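Local coordinates for thiamin pyrophosphokinase (Geobacillus thermodenitrificans, PDB 3K94), which probably catalyses the transfer of a pyrophosphate group from ATP to thiamin, giving thiamin diphosphate, at residues 107-110 / 111-115; 125-129 / 130-134. One frame throughout, in Å; residues are numbered along the deposited sequence.

Interaction 1. Residues 107-110 / 111-115; sequences DHLF and GNVEL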
ATOM      1  N   ASP B 107       5.814   1.903  -4.967  1.00 18.79           N
ATOM      2  CA  ASP B 107       5.399   1.773  -6.368  1.00 22.34           C
ATOM      3  C   ASP B 107       5.262   0.298  -6.773  1.00 25.68           C
ATOM      4  O   ASP B 107       4.471  -0.040  -7.652  1.00 25.10           O
ATOM      5  CB  ASP B 107       6.293   2.565  -7.351  1.00 23.64           C
ATOM      6  CG  ASP B 107       7.780   2.244  -7.223  1.00 29.59           C
ATOM      7  OD1 ASP B 107       8.197   1.569  -6.265  1.00 29.14           O
ATOM      8  OD2 ASP B 107       8.548   2.709  -8.086  1.00 38.32           O
ATOM      9  N   HIS B 108       5.991  -0.583  -6.095  1.00 27.31           N
ATOM     10  CA  HIS B 108       5.821  -2.026  -6.324  1.00 29.64           C
ATOM     11  C   HIS B 108       4.448  -2.536  -5.879  1.00 27.52           C
ATOM     12  O   HIS B 108       3.749  -3.220  -6.639  1.00 24.31           O
ATOM     13  CB  HIS B 108       6.944  -2.834  -5.656  1.00 33.55           C
ATOM     14  CG  HIS B 108       8.293  -2.602  -6.267  1.00 41.81           C
ATOM     15  ND1 HIS B 108       9.471  -2.952  -5.637  1.00 43.68           N
ATOM     16  CD2 HIS B 108       8.651  -2.037  -7.446  1.00 41.81           C
ATOM     17  CE1 HIS B 108      10.494  -2.615  -6.402  1.00 42.87           C
ATOM     18  NE2 HIS B 108      10.024  -2.056  -7.505  1.00 45.09           N
ATOM     19  N   LEU B 109       4.053  -2.201  -4.653  1.00 27.63           N
ATOM     20  CA  LEU B 109       2.729  -2.584  -4.167  1.00 24.76           C
ATOM     21  C   LEU B 109       1.621  -2.006  -5.052  1.00 18.68           C
ATOM     22  O   LEU B 109       0.656  -2.683  -5.403  1.00 21.01           O
ATOM     23  CB  LEU B 109       2.516  -2.141  -2.719  1.00 27.00           C
ATOM     24  CG  LEU B 109       1.057  -2.231  -2.247  1.00 29.40           C
ATOM     25  CD1 LEU B 109       0.558  -3.658  -2.194  1.00 33.94           C
ATOM     26  CD2 LEU B 109       0.872  -1.562  -0.887  1.00 31.62           C
ATOM     27  N   PHE B 110       1.763  -0.752  -5.424  1.00 19.63           N
ATOM     28  CA  PHE B 110       0.686  -0.097  -6.164  1.00 21.42           C
ATOM     29  C   PHE B 110       0.602  -0.627  -7.579  1.00 22.17           C
ATOM     30  O   PHE B 110      -0.483  -0.787  -8.114  1.00 25.27           O
ATOM     31  CB  PHE B 110       0.823   1.427  -6.108  1.00 21.26           C
ATOM     32  CG  PHE B 110       0.332   2.007  -4.810  1.00 25.03           C
ATOM     33  CD1 PHE B 110      -1.017   2.242  -4.614  1.00 24.42           C
ATOM     34  CD2 PHE B 110       1.205   2.265  -3.777  1.00 28.99           C
ATOM     35  CE1 PHE B 110      -1.470   2.755  -3.422  1.00 32.75           C
ATOM     36  CE2 PHE B 110       0.753   2.776  -2.578  1.00 32.12           C
ATOM     37  CZ  PHE B 110      -0.579   3.020  -2.399  1.00 32.57           C
ATOM     38  N   GLY B 111       1.757  -0.927  -8.164  1.00 18.54           N
ATOM     39  CA  GLY B 111       1.796  -1.567  -9.464  1.00 22.92           C
ATOM     40  C   GLY B 111       1.133  -2.924  -9.398  1.00 23.44           C
ATOM     41  O   GLY B 111       0.350  -3.279 -10.272  1.00 23.12           O
ATOM     42  N   ASN B 112       1.438  -3.679  -8.345  1.00 19.05           N
ATOM     43  CA  ASN B 112       0.797  -4.967  -8.121  1.00 17.87           C
ATOM     44  C   ASN B 112      -0.720  -4.893  -7.964  1.00 24.63           C
ATOM     45  O   ASN B 112      -1.427  -5.757  -8.475  1.00 25.07           O
ATOM     46  CB  ASN B 112       1.449  -5.687  -6.942  1.00 18.65           C
ATOM     47  CG  ASN B 112       2.820  -6.197  -7.301  1.00 26.49           C
ATOM     48  OD1 ASN B 112       3.067  -6.488  -8.466  1.00 28.42           O
ATOM     49  ND2 ASN B 112       3.714  -6.309  -6.324  1.00 25.98           N
ATOM     50  N   VAL B 113      -1.216  -3.863  -7.274  1.00 21.91           N
ATOM     51  CA  VAL B 113      -2.663  -3.642  -7.153  1.00 24.12           C
ATOM     52  C   VAL B 113      -3.285  -3.343  -8.531  1.00 27.69           C
ATOM     53  O   VAL B 113      -4.388  -3.800  -8.832  1.00 26.83           O
ATOM     54  CB  VAL B 113      -3.002  -2.497  -6.161  1.00 25.46           C
ATOM     55  CG1 VAL B 113      -4.472  -2.152  -6.224  1.00 28.27           C
ATOM     56  CG2 VAL B 113      -2.632  -2.885  -4.726  1.00 25.48           C
ATOM     57  N   GLU B 114      -2.574  -2.588  -9.369  1.00 25.10           N
ATOM     58  CA  GLU B 114      -3.043  -2.335 -10.735  1.00 26.82           C
ATOM     59  C   GLU B 114      -3.175  -3.632 -11.548  1.00 28.16           C
ATOM     60  O   GLU B 114      -4.067  -3.754 -12.390  1.00 27.88           O
ATOM     61  CB  GLU B 114      -2.147  -1.317 -11.452  1.00 27.42           C
ATOM     62  CG  GLU B 114      -2.178   0.076 -10.801  1.00 29.48           C
ATOM     63  CD  GLU B 114      -3.578   0.684 -10.772  1.00 39.18           C
ATOM     64  OE1 GLU B 114      -4.258   0.680 -11.822  1.00 41.74           O
ATOM     65  OE2 GLU B 114      -3.997   1.182  -9.703  1.00 42.26           O
ATOM     66  N   LEU B 115      -2.293  -4.596 -11.289  1.00 25.80           N
ATOM     67  CA  LEU B 115      -2.403  -5.927 -11.899  1.00 28.78           C
ATOM     68  C   LEU B 115      -3.680  -6.637 -11.454  1.00 29.44           C
ATOM     69  O   LEU B 115      -4.394  -7.215 -12.270  1.00 26.92           O
ATOM     70  CB  LEU B 115      -1.192  -6.794 -11.545  1.00 30.57           C
ATOM     71  CG  LEU B 115       0.099  -6.534 -12.313  1.00 34.36           C
ATOM     72  CD1 LEU B 115       1.267  -7.232 -11.637  1.00 36.21           C
ATOM     73  CD2 LEU B 115      -0.067  -7.035 -13.731  1.00 37.15           C
TER
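Leu109 meets Val113 one helical turn further on, CD1 lying 4.1 Å from CG2 of the valine, the two side chains crossing at a slant. Val113 carries CG1 anti to its backbone N (chi1 171°), which leaves CG2 on the side of the preceding turn, where it also rests 3.4 Å from Leu109 O. That oxygen is the acceptor for the Val113 amide, N to O 2.9 Å. Three more i to i+4 backbone bonds flank it: Gly111 N to Asp107 O, Asn112 N to His108 O and Glu114 N to Phe110 O. Asn112 folds its side chain back along the helix, CG 3.2 Å from His108 O, but its ND2 bonds Ala101 O instead. Glu114 bends at chi2 (-59°), with CG 3.3 Å from Phe110 O, and its carboxylate forms a salt bridge with Arg180 of the second subunit. Asp107 OD2 pairs with Arg105 of its own chain in a salt bridge and also hydrogen-bonds Ser153 OG of the second subunit. Leu109, Phe110 and Val113 face the partner subunit, the two Phe110 rings meeting with planes about 50° apart; Asn112 and Leu115 touch helix 80-88, and Leu115 also reaches Leu184 of the second subunit. This is the connecting helix of a beta-alpha-beta crossover, joining parallel strands 97-99 and 125-128 in the catalytic domain.

Interaction 2. Residues 125-129 / 130-134; sequences EIVDR and QNVLT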
ATOM      1  N   GLU B 125      -5.434 -12.953  -4.922  1.00 20.72           N
ATOM      2  CA  GLU B 125      -5.247 -12.285  -3.633  1.00 19.98           C
ATOM      3  C   GLU B 125      -3.808 -11.798  -3.519  1.00 21.81           C
ATOM      4  O   GLU B 125      -2.881 -12.484  -3.917  1.00 23.99           O
ATOM      5  CB  GLU B 125      -5.495 -13.228  -2.455  1.00 16.34           C
ATOM      6  CG  GLU B 125      -6.820 -13.973  -2.439  1.00 22.01           C
ATOM      7  CD  GLU B 125      -7.013 -14.757  -1.139  1.00 28.26           C
ATOM      8  OE1 GLU B 125      -6.012 -15.249  -0.577  1.00 24.76           O
ATOM      9  OE2 GLU B 125      -8.162 -14.870  -0.670  1.00 28.28           O
ATOM     10  N   ILE B 126      -3.609 -10.616  -2.967  1.00 19.98           N
ATOM     11  CA  ILE B 126      -2.292 -10.276  -2.455  1.00 15.34           C
ATOM     12  C   ILE B 126      -2.274 -10.618  -0.966  1.00 19.18           C
ATOM     13  O   ILE B 126      -3.175 -10.217  -0.206  1.00 20.61           O
ATOM     14  CB  ILE B 126      -1.982  -8.779  -2.666  1.00 20.57           C
ATOM     15  CG1 ILE B 126      -1.748  -8.500  -4.155  1.00 21.26           C
ATOM     16  CG2 ILE B 126      -0.780  -8.361  -1.829  1.00 20.56           C
ATOM     17  CD1 ILE B 126      -1.566  -7.017  -4.494  1.00 20.84           C
ATOM     18  N   VAL B 127      -1.261 -11.353  -0.536  1.00 18.11           N
ATOM     19  CA  VAL B 127      -1.200 -11.806   0.847  1.00 17.24           C
ATOM     20  C   VAL B 127       0.143 -11.514   1.493  1.00 20.11           C
ATOM     21  O   VAL B 127       1.195 -11.788   0.907  1.00 23.62           O
ATOM     22  CB  VAL B 127      -1.382 -13.333   0.916  1.00 21.09           C
ATOM     23  CG1 VAL B 127      -1.333 -13.805   2.376  1.00 14.81           C
ATOM     24  CG2 VAL B 127      -2.668 -13.747   0.201  1.00 18.42           C
ATOM     25  N   ASP B 128       0.113 -10.948   2.696  1.00 19.66           N
ATOM     26  CA  ASP B 128       1.322 -10.866   3.516  1.00 18.24           C
ATOM     27  C   ASP B 128       1.019 -11.258   4.965  1.00 20.26           C
ATOM     28  O   ASP B 128      -0.088 -11.692   5.266  1.00 18.38           O
ATOM     29  CB  ASP B 128       2.089  -9.531   3.333  1.00 17.98           C
ATOM     30  CG  ASP B 128       1.444  -8.338   4.064  1.00 22.18           C
ATOM     31  OD1 ASP B 128       0.497  -8.525   4.854  1.00 22.48           O
ATOM     32  OD2 ASP B 128       1.915  -7.198   3.839  1.00 23.04           O
ATOM     33  N   ARG B 129       1.993 -11.159   5.856  1.00 22.09           N
ATOM     34  CA  ARG B 129       1.762 -11.637   7.221  1.00 26.49           C
ATOM     35  C   ARG B 129       0.554 -11.009   7.915  1.00 27.25           C
ATOM     36  O   ARG B 129       0.092 -11.535   8.922  1.00 27.70           O
ATOM     37  CB  ARG B 129       2.998 -11.414   8.095  1.00 26.93           C
ATOM     38  CG  ARG B 129       3.422  -9.964   8.176  1.00 28.68           C
ATOM     39  CD  ARG B 129       4.660  -9.796   9.031  1.00 32.01           C
ATOM     40  NE  ARG B 129       5.035  -8.391   9.137  1.00 35.89           N
ATOM     41  CZ  ARG B 129       5.990  -7.946   9.936  1.00 32.70           C
ATOM     42  NH1 ARG B 129       6.658  -8.804  10.691  1.00 33.74           N
ATOM     43  NH2 ARG B 129       6.271  -6.655   9.984  1.00 28.99           N
ATOM     44  N   GLN B 130       0.042  -9.896   7.387  1.00 24.92           N
ATOM     45  CA  GLN B 130      -0.970  -9.113   8.100  1.00 25.32           C
ATOM     46  C   GLN B 130      -2.195  -8.755   7.271  1.00 24.96           C
ATOM     47  O   GLN B 130      -3.108  -8.073   7.779  1.00 21.59           O
ATOM     48  CB  GLN B 130      -0.370  -7.775   8.565  1.00 28.05           C
ATOM     49  CG  GLN B 130       0.327  -7.809   9.868  1.00 31.28           C
ATOM     50  CD  GLN B 130       0.785  -6.419  10.290  1.00 31.40           C
ATOM     51  OE1 GLN B 130       1.895  -6.003   9.971  1.00 32.24           O
ATOM     52  NE2 GLN B 130      -0.075  -5.697  11.007  1.00 25.70           N
ATOM     53  N   ASN B 131      -2.206  -9.162   6.003  1.00 18.32           N
ATOM     54  CA  ASN B 131      -3.227  -8.686   5.076  1.00 17.46           C
ATOM     55  C   ASN B 131      -3.594  -9.689   4.014  1.00 20.10           C
ATOM     56  O   ASN B 131      -2.769 -10.484   3.594  1.00 20.27           O
ATOM     57  CB  ASN B 131      -2.726  -7.454   4.325  1.00 16.21           C
ATOM     58  CG  ASN B 131      -2.338  -6.309   5.246  1.00 21.23           C
ATOM     59  OD1 ASN B 131      -3.161  -5.453   5.556  1.00 24.12           O
ATOM     60  ND2 ASN B 131      -1.077  -6.280   5.667  1.00 22.41           N
ATOM     61  N   VAL B 132      -4.824  -9.596   3.540  1.00 18.20           N
ATOM     62  CA  VAL B 132      -5.182 -10.179   2.271  1.00 22.36           C
ATOM     63  C   VAL B 132      -5.943  -9.093   1.533  1.00 18.13           C
ATOM     64  O   VAL B 132      -6.900  -8.532   2.045  1.00 14.76           O
ATOM     65  CB  VAL B 132      -6.017 -11.480   2.408  1.00 29.05           C
ATOM     66  CG1 VAL B 132      -7.198 -11.253   3.329  1.00 33.90           C
ATOM     67  CG2 VAL B 132      -6.504 -11.930   1.050  1.00 23.09           C
ATOM     68  N   LEU B 133      -5.487  -8.779   0.331  1.00 15.41           N
ATOM     69  CA  LEU B 133      -6.079  -7.698  -0.441  1.00 20.31           C
ATOM     70  C   LEU B 133      -6.632  -8.270  -1.731  1.00 20.61           C
ATOM     71  O   LEU B 133      -5.985  -9.094  -2.379  1.00 20.00           O
ATOM     72  CB  LEU B 133      -5.040  -6.587  -0.695  1.00 21.90           C
ATOM     73  CG  LEU B 133      -5.445  -5.320  -1.462  1.00 24.63           C
ATOM     74  CD1 LEU B 133      -4.457  -4.207  -1.177  1.00 23.63           C
ATOM     75  CD2 LEU B 133      -5.515  -5.592  -2.970  1.00 24.70           C
ATOM     76  N   THR B 134      -7.852  -7.859  -2.064  1.00 18.94           N
ATOM     77  CA  THR B 134      -8.553  -8.337  -3.242  1.00 18.93           C
ATOM     78  C   THR B 134      -9.360  -7.196  -3.855  1.00 22.81           C
ATOM     79  O   THR B 134      -9.744  -6.247  -3.164  1.00 24.89           O
ATOM     80  CB  THR B 134      -9.527  -9.504  -2.916  1.00 23.74           C
ATOM     81  OG1 THR B 134     -10.445  -9.115  -1.877  1.00 26.56           O
ATOM     82  CG2 THR B 134      -8.770 -10.746  -2.479  1.00 25.29           C
TER
HETATM   83  O   HOH W   1       3.509  -6.259   7.835  1.00 30.74           O
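The Asp128 carboxylate and the Asn131 amide lie side by side, pointing the same way with their planes 60° apart, at the turn end of a beta hairpin whose type I turn runs from Asp128 to Asn131. Asn131 ND2 donates to Asp128 OD1 over 2.9 Å, nearly straight at 170°, with the oxygen in the amide plane and using its syn lone pair. Gln130 N reaches the same OD1, also at 2.9 Å, from above the carboxylate plane. Asp128 CG sits between its backbone N and carbonyl carbon (chi1 77°), which brings OD1 back over the turn; OD2 is held by Thr102. Asn131 also uses its amide across the dimer, OD1 with Leu106 N and ND2 with Gly104 O of the second subunit, so both ends of this buried group are engaged. Further along, Ile126 and Leu133 form a hydrogen-bonded antiparallel pair, Leu133 N to Ile126 O 2.8 Å, with their CB atoms side by side on one face of the sheet, 4.2 Å apart; helix 106-118 packs on both. Val127 and Val132 are the non-hydrogen-bonded pair between. Glu125 crosses Val132, its CD 3.6 Å from CG2, before the carboxylate reaches Arg97. At the tip, the extended Arg129 and Gln130 side chains run alongside, with guanidinium and amide planes steeply inclined; Gln130 NE2 bonds Ser210 O. A water at the guanidinium edge, in its plane, accepts from Arg129 NE at 2.9 Å and donates to Gln130 OE1 at 2.7 Å.

How the interactions relate
Interactions 1 and 2 are consecutive along the chain: helix 106-118 leads into strand 125-128, and the helix then packs on the hairpin. Asn112 CB and Ile126 CD1 meet at 4.1 Å, and Val113 CG2 lies 4.2 Å from Leu133 CD1; the centres of the two contacts are about 13 Å apart. Both are largely buried and both touch the second subunit, but His108 and Arg129 are exposed. Main-chain bonds stay within one helix in interaction 1, where the one apolar side-chain contact is Leu109 with Val113 and polar ends turn to partners outside the two segments; in interaction 2 they tie two strands of the central mixed sheet, and polar side chains hold the turn.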